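Local atomic coordinates of phospholethanolamine N-methyltransferase 2 (Haemonchus contortus, PDB entry 4KRI), a protein that probably catalyses S-adenosylmethionine-dependent N-methylation of phosphomonomethylethanolamine on the route to phosphocholine in a parasitic nematode. Residues S295-Q300 / H422-F427; L214-P219 / D366-N371; P374-I379 / Q415-D420. One frame throughout, in Å; residues are numbered along the deposited sequence.

Contact 1: S295-Q300 / H422-F427. With SAH (S-adenosyl-L-homocysteine), chain D.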
loop_
_atom_site.group_PDB
_atom_site.type_symbol
_atom_site.label_atom_id
_atom_site.label_comp_id
_atom_site.label_asym_id
_atom_site.label_seq_id
_atom_site.Cartn_x
_atom_site.Cartn_y
_atom_site.Cartn_z
ATOM N N SER A 295 2.986 5.723 11.190
ATOM C CA SER A 295 1.721 5.160 10.742
ATOM C C SER A 295 0.598 5.950 11.348
ATOM O O SER A 295 0.457 6.000 12.563
ATOM C CB SER A 295 1.597 3.687 11.110
ATOM O OG SER A 295 0.375 3.184 10.587
ATOM N N ARG A 296 -0.201 6.583 10.500
ATOM C CA ARG A 296 -1.229 7.488 11.002
ATOM C C ARG A 296 -2.635 6.928 10.785
ATOM O O ARG A 296 -3.143 6.928 9.656
ATOM C CB ARG A 296 -1.049 8.830 10.290
ATOM C CG ARG A 296 -2.008 9.894 10.723
ATOM C CD ARG A 296 -1.650 10.506 12.067
ATOM N NE ARG A 296 -2.905 10.983 12.628
ATOM C CZ ARG A 296 -3.475 12.124 12.265
ATOM N NH1 ARG A 296 -2.851 12.922 11.405
ATOM N NH2 ARG A 296 -4.647 12.475 12.769
ATOM N N ASP A 297 -3.220 6.406 11.863
ATOM C CA ASP A 297 -4.601 5.945 11.888
ATOM C C ASP A 297 -4.863 4.830 10.879
ATOM O O ASP A 297 -5.894 4.798 10.202
ATOM C CB ASP A 297 -5.546 7.146 11.739
ATOM C CG ASP A 297 -5.327 8.171 12.838
ATOM O OD1 ASP A 297 -5.021 7.755 13.982
ATOM O OD2 ASP A 297 -5.412 9.382 12.569
ATOM N N CYS A 298 -3.916 3.894 10.837
ATOM C CA CYS A 298 -3.968 2.737 9.957
ATOM C C CYS A 298 -4.122 1.432 10.733
ATOM O O CYS A 298 -4.896 0.557 10.337
ATOM C CB CYS A 298 -2.678 2.677 9.122
ATOM S SG CYS A 298 -2.242 1.046 8.436
ATOM N N ILE A 299 -3.397 1.286 11.837
ATOM C CA ILE A 299 -3.200 -0.070 12.347
ATOM C C ILE A 299 -4.394 -0.687 13.062
ATOM O O ILE A 299 -4.361 -1.867 13.372
ATOM C CB ILE A 299 -1.882 -0.266 13.152
ATOM C CG1 ILE A 299 -1.979 0.344 14.545
ATOM C CG2 ILE A 299 -0.688 0.290 12.371
ATOM C CD1 ILE A 299 -0.899 -0.188 15.504
ATOM N N GLN A 300 -5.461 0.078 13.278
ATOM C CA GLN A 300 -6.706 -0.540 13.740
ATOM C C GLN A 300 -7.259 -1.521 12.694
ATOM O O GLN A 300 -8.115 -2.350 13.005
ATOM C CB GLN A 300 -7.761 0.511 14.131
ATOM C CG GLN A 300 -8.357 1.298 12.968
ATOM C CD GLN A 300 -7.487 2.455 12.537
ATOM O OE1 GLN A 300 -6.689 2.974 13.324
ATOM N NE2 GLN A 300 -7.632 2.867 11.286
ATOM N N HIS A 422 -14.503 4.163 22.300
ATOM C CA HIS A 422 -13.617 4.584 21.212
ATOM C C HIS A 422 -12.533 5.499 21.771
ATOM O O HIS A 422 -12.839 6.539 22.348
ATOM C CB HIS A 422 -14.455 5.344 20.175
ATOM C CG HIS A 422 -13.786 5.536 18.854
ATOM N ND1 HIS A 422 -14.483 5.578 17.664
ATOM C CD2 HIS A 422 -12.480 5.727 18.527
ATOM C CE1 HIS A 422 -13.642 5.774 16.666
ATOM N NE2 HIS A 422 -12.424 5.868 17.163
ATOM N N ASN A 423 -11.267 5.117 21.607
ATOM C CA ASN A 423 -10.165 5.976 22.015
ATOM C C ASN A 423 -9.257 6.292 20.827
ATOM O O ASN A 423 -9.277 5.593 19.808
ATOM C CB ASN A 423 -9.330 5.313 23.128
ATOM C CG ASN A 423 -9.936 5.472 24.513
ATOM O OD1 ASN A 423 -11.112 5.824 24.664
ATOM N ND2 ASN A 423 -9.135 5.202 25.537
ATOM N N TRP A 424 -8.454 7.344 20.961
ATOM C CA TRP A 424 -7.503 7.703 19.908
ATOM C C TRP A 424 -6.137 7.700 20.563
ATOM O O TRP A 424 -5.849 8.556 21.410
ATOM C CB TRP A 424 -7.819 9.079 19.319
ATOM C CG TRP A 424 -6.995 9.398 18.082
ATOM C CD1 TRP A 424 -6.656 8.531 17.083
ATOM C CD2 TRP A 424 -6.383 10.657 17.745
ATOM N NE1 TRP A 424 -5.894 9.181 16.133
ATOM C CE2 TRP A 424 -5.706 10.484 16.524
ATOM C CE3 TRP A 424 -6.349 11.916 18.363
ATOM C CZ2 TRP A 424 -5.001 11.521 15.899
ATOM C CZ3 TRP A 424 -5.652 12.950 17.742
ATOM C CH2 TRP A 424 -4.984 12.743 16.524
ATOM N N ASN A 425 -5.309 6.719 20.200
ATOM C CA ASN A 425 -4.074 6.445 20.926
ATOM C C ASN A 425 -2.799 6.811 20.170
ATOM O O ASN A 425 -2.756 6.728 18.946
ATOM C CB ASN A 425 -4.017 4.967 21.314
ATOM C CG ASN A 425 -5.023 4.610 22.391
ATOM O OD1 ASN A 425 -5.431 5.467 23.179
ATOM N ND2 ASN A 425 -5.410 3.339 22.445
ATOM N N PHE A 426 -1.772 7.188 20.929
ATOM C CA PHE A 426 -0.454 7.550 20.414
ATOM C C PHE A 426 0.581 6.570 20.973
ATOM O O PHE A 426 0.541 6.214 22.154
ATOM C CB PHE A 426 -0.120 8.972 20.879
ATOM C CG PHE A 426 1.297 9.407 20.587
ATOM C CD1 PHE A 426 1.583 10.110 19.432
ATOM C CD2 PHE A 426 2.327 9.151 21.485
ATOM C CE1 PHE A 426 2.878 10.523 19.156
ATOM C CE2 PHE A 426 3.621 9.556 21.223
ATOM C CZ PHE A 426 3.900 10.245 20.053
ATOM N N PHE A 427 1.496 6.122 20.127
ATOM C CA PHE A 427 2.592 5.260 20.550
ATOM C C PHE A 427 3.866 5.705 19.838
ATOM O O PHE A 427 3.855 5.952 18.634
ATOM C CB PHE A 427 2.280 3.798 20.214
ATOM C CG PHE A 427 3.498 2.921 20.113
ATOM C CD1 PHE A 427 4.198 2.533 21.253
ATOM C CD2 PHE A 427 3.927 2.465 18.880
ATOM C CE1 PHE A 427 5.328 1.725 21.150
ATOM C CE2 PHE A 427 5.060 1.662 18.767
ATOM C CZ PHE A 427 5.756 1.287 19.905
HETATM N N SAH D . -2.180 7.732 6.821
HETATM C CA SAH D . -3.170 8.332 5.889
HETATM C CB SAH D . -4.295 7.278 5.550
HETATM C CG SAH D . -5.235 6.861 6.676
HETATM S SD SAH D . -6.443 5.605 6.144
HETATM C C SAH D . -3.676 9.626 6.393
HETATM O O SAH D . -3.214 10.114 7.414
HETATM O OXT SAH D . -4.384 10.306 5.668
HETATM C "C5'" SAH D . -5.760 3.984 6.537
HETATM C "C4'" SAH D . -5.041 3.354 5.483
HETATM O "O4'" SAH D . -4.374 2.179 6.017
HETATM C "C3'" SAH D . -5.969 2.840 4.450
HETATM O "O3'" SAH D . -5.653 3.452 3.219
HETATM C "C2'" SAH D . -5.729 1.398 4.381
HETATM O "O2'" SAH D . -5.800 0.892 3.068
HETATM C "C1'" SAH D . -4.361 1.267 4.966
HETATM N N9 SAH D . -4.046 -0.131 5.425
HETATM C C8 SAH D . -4.768 -0.890 6.280
HETATM N N7 SAH D . -4.109 -2.036 6.479
HETATM C C5 SAH D . -2.960 -2.002 5.771
HETATM C C6 SAH D . -1.907 -2.912 5.609
HETATM N N6 SAH D . -1.910 -4.138 6.237
HETATM N N1 SAH D . -0.882 -2.553 4.805
HETATM C C2 SAH D . -0.860 -1.369 4.183
HETATM N N3 SAH D . -1.853 -0.472 4.326
HETATM C C4 SAH D . -2.915 -0.769 5.098
#

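Contact 2: L214-P219 / D366-N371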
loop_
_atom_site.group_PDB
_atom_site.type_symbol
_atom_site.label_atom_id
_atom_site.label_comp_id
_atom_site.label_asym_id
_atom_site.label_seq_id
_atom_site.Cartn_x
_atom_site.Cartn_y
_atom_site.Cartn_z
ATOM N N LEU A 214 3.681 14.897 13.545
ATOM C CA LEU A 214 5.040 14.729 13.021
ATOM C C LEU A 214 6.092 15.349 13.929
ATOM O O LEU A 214 7.204 14.829 14.059
ATOM C CB LEU A 214 5.166 15.348 11.630
ATOM C CG LEU A 214 4.532 14.517 10.522
ATOM C CD1 LEU A 214 4.635 15.259 9.182
ATOM C CD2 LEU A 214 5.203 13.148 10.436
ATOM N N LYS A 215 5.747 16.460 14.560
ATOM C CA LYS A 215 6.681 17.127 15.453
ATOM C C LYS A 215 7.018 16.297 16.691
ATOM O O LYS A 215 8.048 16.509 17.322
ATOM C CB LYS A 215 6.139 18.503 15.859
ATOM C CG LYS A 215 6.313 19.544 14.747
ATOM C CD LYS A 215 5.657 20.877 15.109
ATOM C CE LYS A 215 5.749 21.864 13.943
ATOM N NZ LYS A 215 5.043 23.149 14.235
ATOM N N ARG A 216 6.157 15.348 17.031
ATOM C CA ARG A 216 6.404 14.515 18.203
ATOM C C ARG A 216 7.465 13.439 17.970
ATOM O O ARG A 216 7.827 12.701 18.893
ATOM C CB ARG A 216 5.091 13.936 18.719
ATOM C CG ARG A 216 4.121 15.051 19.081
ATOM C CD ARG A 216 2.906 14.548 19.772
ATOM N NE ARG A 216 3.238 13.827 20.994
ATOM C CZ ARG A 216 2.324 13.422 21.870
ATOM N NH1 ARG A 216 1.048 13.689 21.648
ATOM N NH2 ARG A 216 2.686 12.762 22.958
ATOM N N PHE A 217 7.983 13.371 16.747
ATOM C CA PHE A 217 9.153 12.534 16.468
ATOM C C PHE A 217 10.374 13.152 17.130
ATOM O O PHE A 217 11.360 12.460 17.404
ATOM C CB PHE A 217 9.435 12.451 14.967
ATOM C CG PHE A 217 8.824 11.255 14.277
ATOM C CD1 PHE A 217 9.322 9.978 14.491
ATOM C CD2 PHE A 217 7.781 11.416 13.380
ATOM C CE1 PHE A 217 8.774 8.874 13.837
ATOM C CE2 PHE A 217 7.233 10.324 12.717
ATOM C CZ PHE A 217 7.738 9.048 12.937
ATOM N N GLY A 218 10.305 14.460 17.376
ATOM C CA GLY A 218 11.466 15.220 17.801
ATOM C C GLY A 218 12.224 15.720 16.586
ATOM O O GLY A 218 11.668 15.773 15.489
ATOM N N PRO A 219 13.500 16.086 16.765
ATOM C CA PRO A 219 14.300 16.625 15.659
ATOM C C PRO A 219 14.424 15.634 14.506
ATOM O O PRO A 219 14.802 14.478 14.720
ATOM C CB PRO A 219 15.677 16.854 16.296
ATOM C CG PRO A 219 15.406 16.987 17.762
ATOM C CD PRO A 219 14.251 16.061 18.035
ATOM N N ASP A 366 12.548 3.178 25.223
ATOM C CA ASP A 366 12.039 4.555 25.264
ATOM C C ASP A 366 10.597 4.643 24.778
ATOM O O ASP A 366 10.266 5.480 23.933
ATOM C CB ASP A 366 12.919 5.493 24.430
ATOM C CG ASP A 366 14.344 5.551 24.931
ATOM O OD1 ASP A 366 14.577 5.214 26.112
ATOM O OD2 ASP A 366 15.227 5.940 24.141
ATOM N N ILE A 367 9.745 3.770 25.305
ATOM C CA ILE A 367 8.350 3.711 24.874
ATOM C C ILE A 367 7.512 4.843 25.467
ATOM O O ILE A 367 7.495 5.050 26.683
ATOM C CB ILE A 367 7.718 2.353 25.252
ATOM C CG1 ILE A 367 8.400 1.228 24.455
ATOM C CG2 ILE A 367 6.214 2.369 25.016
ATOM C CD1 ILE A 367 8.141 -0.177 25.013
ATOM N N GLU A 368 6.827 5.578 24.597
ATOM C CA GLU A 368 5.869 6.601 25.014
ATOM C C GLU A 368 4.474 6.207 24.542
ATOM O O GLU A 368 4.285 5.878 23.364
ATOM C CB GLU A 368 6.256 7.954 24.408
ATOM C CG GLU A 368 5.274 9.083 24.734
ATOM C CD GLU A 368 5.606 10.391 24.026
ATOM O OE1 GLU A 368 6.646 10.454 23.329
ATOM O OE2 GLU A 368 4.820 11.355 24.166
ATOM N N VAL A 369 3.497 6.228 25.446
ATOM C CA VAL A 369 2.112 6.031 25.034
ATOM C C VAL A 369 1.250 7.171 25.560
ATOM O O VAL A 369 1.502 7.705 26.648
ATOM C CB VAL A 369 1.532 4.681 25.507
ATOM C CG1 VAL A 369 2.168 3.527 24.745
ATOM C CG2 VAL A 369 1.710 4.507 27.029
ATOM N N GLU A 370 0.234 7.543 24.792
ATOM C CA GLU A 370 -0.684 8.592 25.230
ATOM C C GLU A 370 -2.114 8.375 24.780
ATOM O O GLU A 370 -2.362 7.992 23.643
ATOM C CB GLU A 370 -0.212 9.962 24.741
ATOM C CG GLU A 370 -1.172 11.084 25.116
ATOM C CD GLU A 370 -0.555 12.460 24.975
ATOM O OE1 GLU A 370 0.610 12.633 25.396
ATOM O OE2 GLU A 370 -1.239 13.370 24.456
ATOM N N ASN A 371 -3.060 8.629 25.686
ATOM C CA ASN A 371 -4.465 8.606 25.335
ATOM C C ASN A 371 -4.863 9.989 24.828
ATOM O O ASN A 371 -5.017 10.916 25.617
ATOM C CB ASN A 371 -5.305 8.222 26.560
ATOM C CG ASN A 371 -6.795 8.226 26.276
ATOM O OD1 ASN A 371 -7.221 8.404 25.134
ATOM N ND2 ASN A 371 -7.598 8.017 27.317
HETATM O O HOH W 1 6.493 12.824 21.694
#

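Contact 3: P374-I379 / Q415-D420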
loop_
_atom_site.group_PDB
_atom_site.type_symbol
_atom_site.label_atom_id
_atom_site.label_comp_id
_atom_site.label_asym_id
_atom_site.label_seq_id
_atom_site.Cartn_x
_atom_site.Cartn_y
_atom_site.Cartn_z
ATOM N N PRO A 374 -9.181 13.039 24.264
ATOM C CA PRO A 374 -9.765 14.383 24.360
ATOM C C PRO A 374 -9.524 15.259 23.133
ATOM O O PRO A 374 -10.408 16.043 22.787
ATOM C CB PRO A 374 -9.061 14.981 25.582
ATOM C CG PRO A 374 -8.763 13.790 26.445
ATOM C CD PRO A 374 -8.374 12.716 25.460
ATOM N N ARG A 375 -8.362 15.143 22.492
ATOM C CA ARG A 375 -8.130 15.860 21.242
ATOM C C ARG A 375 -9.021 15.311 20.117
ATOM O O ARG A 375 -9.557 16.072 19.318
ATOM C CB ARG A 375 -6.647 15.787 20.848
ATOM C CG ARG A 375 -6.326 16.451 19.516
ATOM C CD ARG A 375 -6.592 17.949 19.528
ATOM N NE ARG A 375 -6.366 18.509 18.195
ATOM C CZ ARG A 375 -7.135 19.432 17.625
ATOM N NH1 ARG A 375 -8.189 19.912 18.269
ATOM N NH2 ARG A 375 -6.849 19.870 16.404
ATOM N N PHE A 376 -9.176 13.991 20.069
ATOM C CA PHE A 376 -10.033 13.342 19.084
ATOM C C PHE A 376 -11.446 13.913 19.172
ATOM O O PHE A 376 -12.066 14.206 18.149
ATOM C CB PHE A 376 -10.054 11.832 19.340
ATOM C CG PHE A 376 -10.743 11.030 18.265
ATOM C CD1 PHE A 376 -10.528 11.303 16.923
ATOM C CD2 PHE A 376 -11.582 9.979 18.604
ATOM C CE1 PHE A 376 -11.156 10.556 15.940
ATOM C CE2 PHE A 376 -12.208 9.223 17.619
ATOM C CZ PHE A 376 -11.993 9.517 16.290
ATOM N N LYS A 377 -11.937 14.087 20.396
ATOM C CA LYS A 377 -13.277 14.646 20.610
ATOM C C LYS A 377 -13.388 16.063 20.031
ATOM O O LYS A 377 -14.350 16.370 19.328
ATOM C CB LYS A 377 -13.671 14.630 22.093
ATOM C CG LYS A 377 -15.084 15.167 22.363
ATOM C CD LYS A 377 -15.456 15.056 23.842
ATOM C CE LYS A 377 -16.606 16.017 24.182
ATOM N NZ LYS A 377 -17.217 15.770 25.511
ATOM N N GLU A 378 -12.391 16.908 20.300
ATOM C CA GLU A 378 -12.372 18.271 19.760
ATOM C C GLU A 378 -12.407 18.257 18.232
ATOM O O GLU A 378 -13.128 19.040 17.611
ATOM C CB GLU A 378 -11.117 19.032 20.212
ATOM C CG GLU A 378 -10.877 19.113 21.711
ATOM C CD GLU A 378 -9.567 19.829 22.049
ATOM O OE1 GLU A 378 -9.327 20.117 23.244
ATOM O OE2 GLU A 378 -8.777 20.105 21.114
ATOM N N ILE A 379 -11.615 17.367 17.640
ATOM C CA ILE A 379 -11.539 17.249 16.191
ATOM C C ILE A 379 -12.889 16.835 15.595
ATOM O O ILE A 379 -13.335 17.408 14.595
ATOM C CB ILE A 379 -10.427 16.258 15.761
ATOM C CG1 ILE A 379 -9.044 16.855 16.051
ATOM C CG2 ILE A 379 -10.550 15.939 14.285
ATOM C CD1 ILE A 379 -7.892 15.854 16.015
ATOM N N GLN A 415 -20.597 9.676 20.622
ATOM C CA GLN A 415 -21.191 8.834 21.657
ATOM C C GLN A 415 -20.285 7.654 22.066
ATOM O O GLN A 415 -20.262 7.256 23.237
ATOM C CB GLN A 415 -22.573 8.337 21.227
ATOM C CG GLN A 415 -23.332 7.621 22.341
ATOM C CD GLN A 415 -23.514 8.490 23.583
ATOM O OE1 GLN A 415 -23.972 9.634 23.496
ATOM N NE2 GLN A 415 -23.147 7.949 24.748
ATOM N N TYR A 416 -19.542 7.099 21.109
ATOM C CA TYR A 416 -18.606 6.018 21.409
ATOM C C TYR A 416 -17.511 6.520 22.341
ATOM O O TYR A 416 -17.032 5.785 23.209
ATOM C CB TYR A 416 -17.956 5.471 20.131
ATOM C CG TYR A 416 -18.907 4.896 19.111
ATOM C CD1 TYR A 416 -20.158 4.427 19.482
ATOM C CD2 TYR A 416 -18.546 4.817 17.772
ATOM C CE1 TYR A 416 -21.024 3.902 18.551
ATOM C CE2 TYR A 416 -19.410 4.295 16.833
ATOM C CZ TYR A 416 -20.646 3.839 17.231
ATOM O OH TYR A 416 -21.510 3.316 16.298
ATOM N N ILE A 417 -17.104 7.769 22.145
ATOM C CA ILE A 417 -16.121 8.383 23.027
ATOM C C ILE A 417 -16.726 8.568 24.413
ATOM O O ILE A 417 -16.080 8.308 25.427
ATOM C CB ILE A 417 -15.673 9.748 22.500
ATOM C CG1 ILE A 417 -14.745 9.567 21.303
ATOM C CG2 ILE A 417 -14.961 10.545 23.589
ATOM C CD1 ILE A 417 -14.184 10.865 20.789
ATOM N N ALA A 418 -17.976 9.015 24.441
ATOM C CA ALA A 418 -18.674 9.284 25.695
ATOM C C ALA A 418 -18.736 8.056 26.596
ATOM O O ALA A 418 -18.612 8.157 27.818
ATOM C CB ALA A 418 -20.061 9.799 25.406
ATOM N N ASP A 419 -18.930 6.892 25.994
ATOM C CA ASP A 419 -18.981 5.652 26.761
ATOM C C ASP A 419 -17.580 5.101 27.064
ATOM O O ASP A 419 -17.442 4.047 27.689
ATOM C CB ASP A 419 -19.824 4.620 26.003
ATOM C CG ASP A 419 -21.259 5.064 25.828
ATOM O OD1 ASP A 419 -21.759 5.806 26.700
ATOM O OD2 ASP A 419 -21.887 4.674 24.823
ATOM N N ASP A 420 -16.551 5.835 26.635
ATOM C CA ASP A 420 -15.148 5.386 26.693
ATOM C C ASP A 420 -14.960 4.042 25.998
ATOM O O ASP A 420 -14.222 3.175 26.476
ATOM C CB ASP A 420 -14.606 5.340 28.136
ATOM C CG ASP A 420 -13.077 5.345 28.188
ATOM O OD1 ASP A 420 -12.458 6.159 27.467
ATOM O OD2 ASP A 420 -12.487 4.530 28.936
#

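Contact 1: S295-Q300 / H422-F427
W424 and D297 meet through one nearly straight hydrogen bond in the interior of the methyltransferase fold. The indole NE1 donates to OD1 of D297 across 2.7 Å, with an N-H...O angle of 168°, and the acceptor lies in the plane of the ring at its edge. OD1 of D297 is met on its syn side, 30° out of the carboxylate plane, and the carboxylate and ring planes are inclined to each other. The indole sits at this edge because CG of W424 is anti to the backbone N (chi1 -171°), which carries the ring out from strand 422-430. R296 adds the second touch: its NH2 comes within 3.3 Å of CZ2 on the benzene half of W424, an oblique approach. Its chain, bent at chi2, turns back beside D297, where NE forms a salt bridge with OD2 at 3.0 Å. The NH2 of R296 is itself hydrogen-bonded to the carbonyl of P204, and NH1 to N210. The carbonyl O of R296 accepts a bond from the amino N of S-adenosylhomocysteine at 3.1 Å. Separately, NE2 of Q300 pins the turn by donating to the carbonyl O of D297 at 2.8 Å, from above the carbonyl plane. D297 and Q300 also line the pocket of the bound phosphomonomethylethanolamine. The example illustrates how a second-shell residue, W424, positions a first-shell one, D297, while R296 does both jobs. OD1 has two hydrogen-bond partners, NE1 of W424 and the hydroxyl of T325, and OD2 is paired by charge with NE of R296; together these should restrict rotation of the carboxylate and hold D297 in a defined pose between cofactor product and phosphobase.

Contact 2: L214-P219 / D366-N371
R216 is brought to E368 and E370 by a bend at its chi3 (58°), which turns the guanidinium toward strand 367-371, while both glutamates reach out with CG anti to the backbone N and nearly extended chains beyond. NH2 of R216 makes both direct salt bridges, to OE2 of E368 at 2.8 Å and to OE1 of E370 at 3.2 Å. Both oxygens lie at the edge of the guanidinium, yet each is met from above its own carboxylate plane, 35° out for E368 and 65° for E370. A water bridges the backbone O of R216, to which it donates at 3.1 Å, and OE1 of E368, to which it donates at 2.9 Å; its bond from NE of R216 is weak. The same arginine has a cation-pi contact with F426 on the neighbouring strand. Residues two apart on a strand put their side chains on one face, and here this sets two carboxylates before a single arginine. The result is a salt-bridge network at the surface, joining residues 214-219, at the C-terminal end of helix 206-215, to the edge strand of a class I methyltransferase sheet.

Contact 3: P374-I379 / Q415-D420
I417 packs its CD1 against F376 and K377, and the last turn of helix 400-418 leads up to that contact and away from it. Q415 opens the turn on the exposed side, where its NE2 makes a weak hydrogen bond to OD1 of D419, one helical turn on. Y416 points elsewhere: its ring meets those of Y341, a residue of the phosphobase pocket, and F338, and its hydroxyl bonds to S337. I417 then carries the packing. With chi2 at -176° its chain runs straight from CA to CD1, and the methyl at the end lies 3.5 Å from CD2 of F376, in an oblique approach to the ring. That same methyl settles over the start of K377, 3.9 Å from its CA and 4.0 Å from its CB, so the lysine contributes backbone and CB rather than its charged end. F376 also meets the rings of H422, W424 and Y327, and its side chain is about 6 Å from the bound phosphomonomethylethanolamine. The helix ends at A418. N of D419 still makes a regular helical bond to O of Q415 at 3.1 Å, whereas D420 takes a positive phi of 55° and its N makes a capping bond back to the O of I417 at 2.8 Å. In this small apolar helix-to-helix contact I417 thus packs from within the last turn, whose end is a Schellman motif, the common C-terminal end of a helix, which here turns the chain toward strand 422-430.

Followed from the N terminus, the chain first lays down residues 214-219, the end of helix 206-215 and the turn there, and then the ligand-binding turn 295-300. Strand 367-371 returns to 214-219 and closes contact 2. Helix 373-389 follows directly, and contact 3 closes when the end of helix 400-418 comes back to it. Strand 422-430 then closes contact 1 last. Contacts 1 and 2 therefore cross, contact 3 lies wholly within the span of contact 1, and contacts 2 and 3 run in series. Strand 422-430 pairs with strand 367-371 and follows helix 400-418, tying the sheet's edge, helices 373-389 and 400-418 and the cofactor turn together.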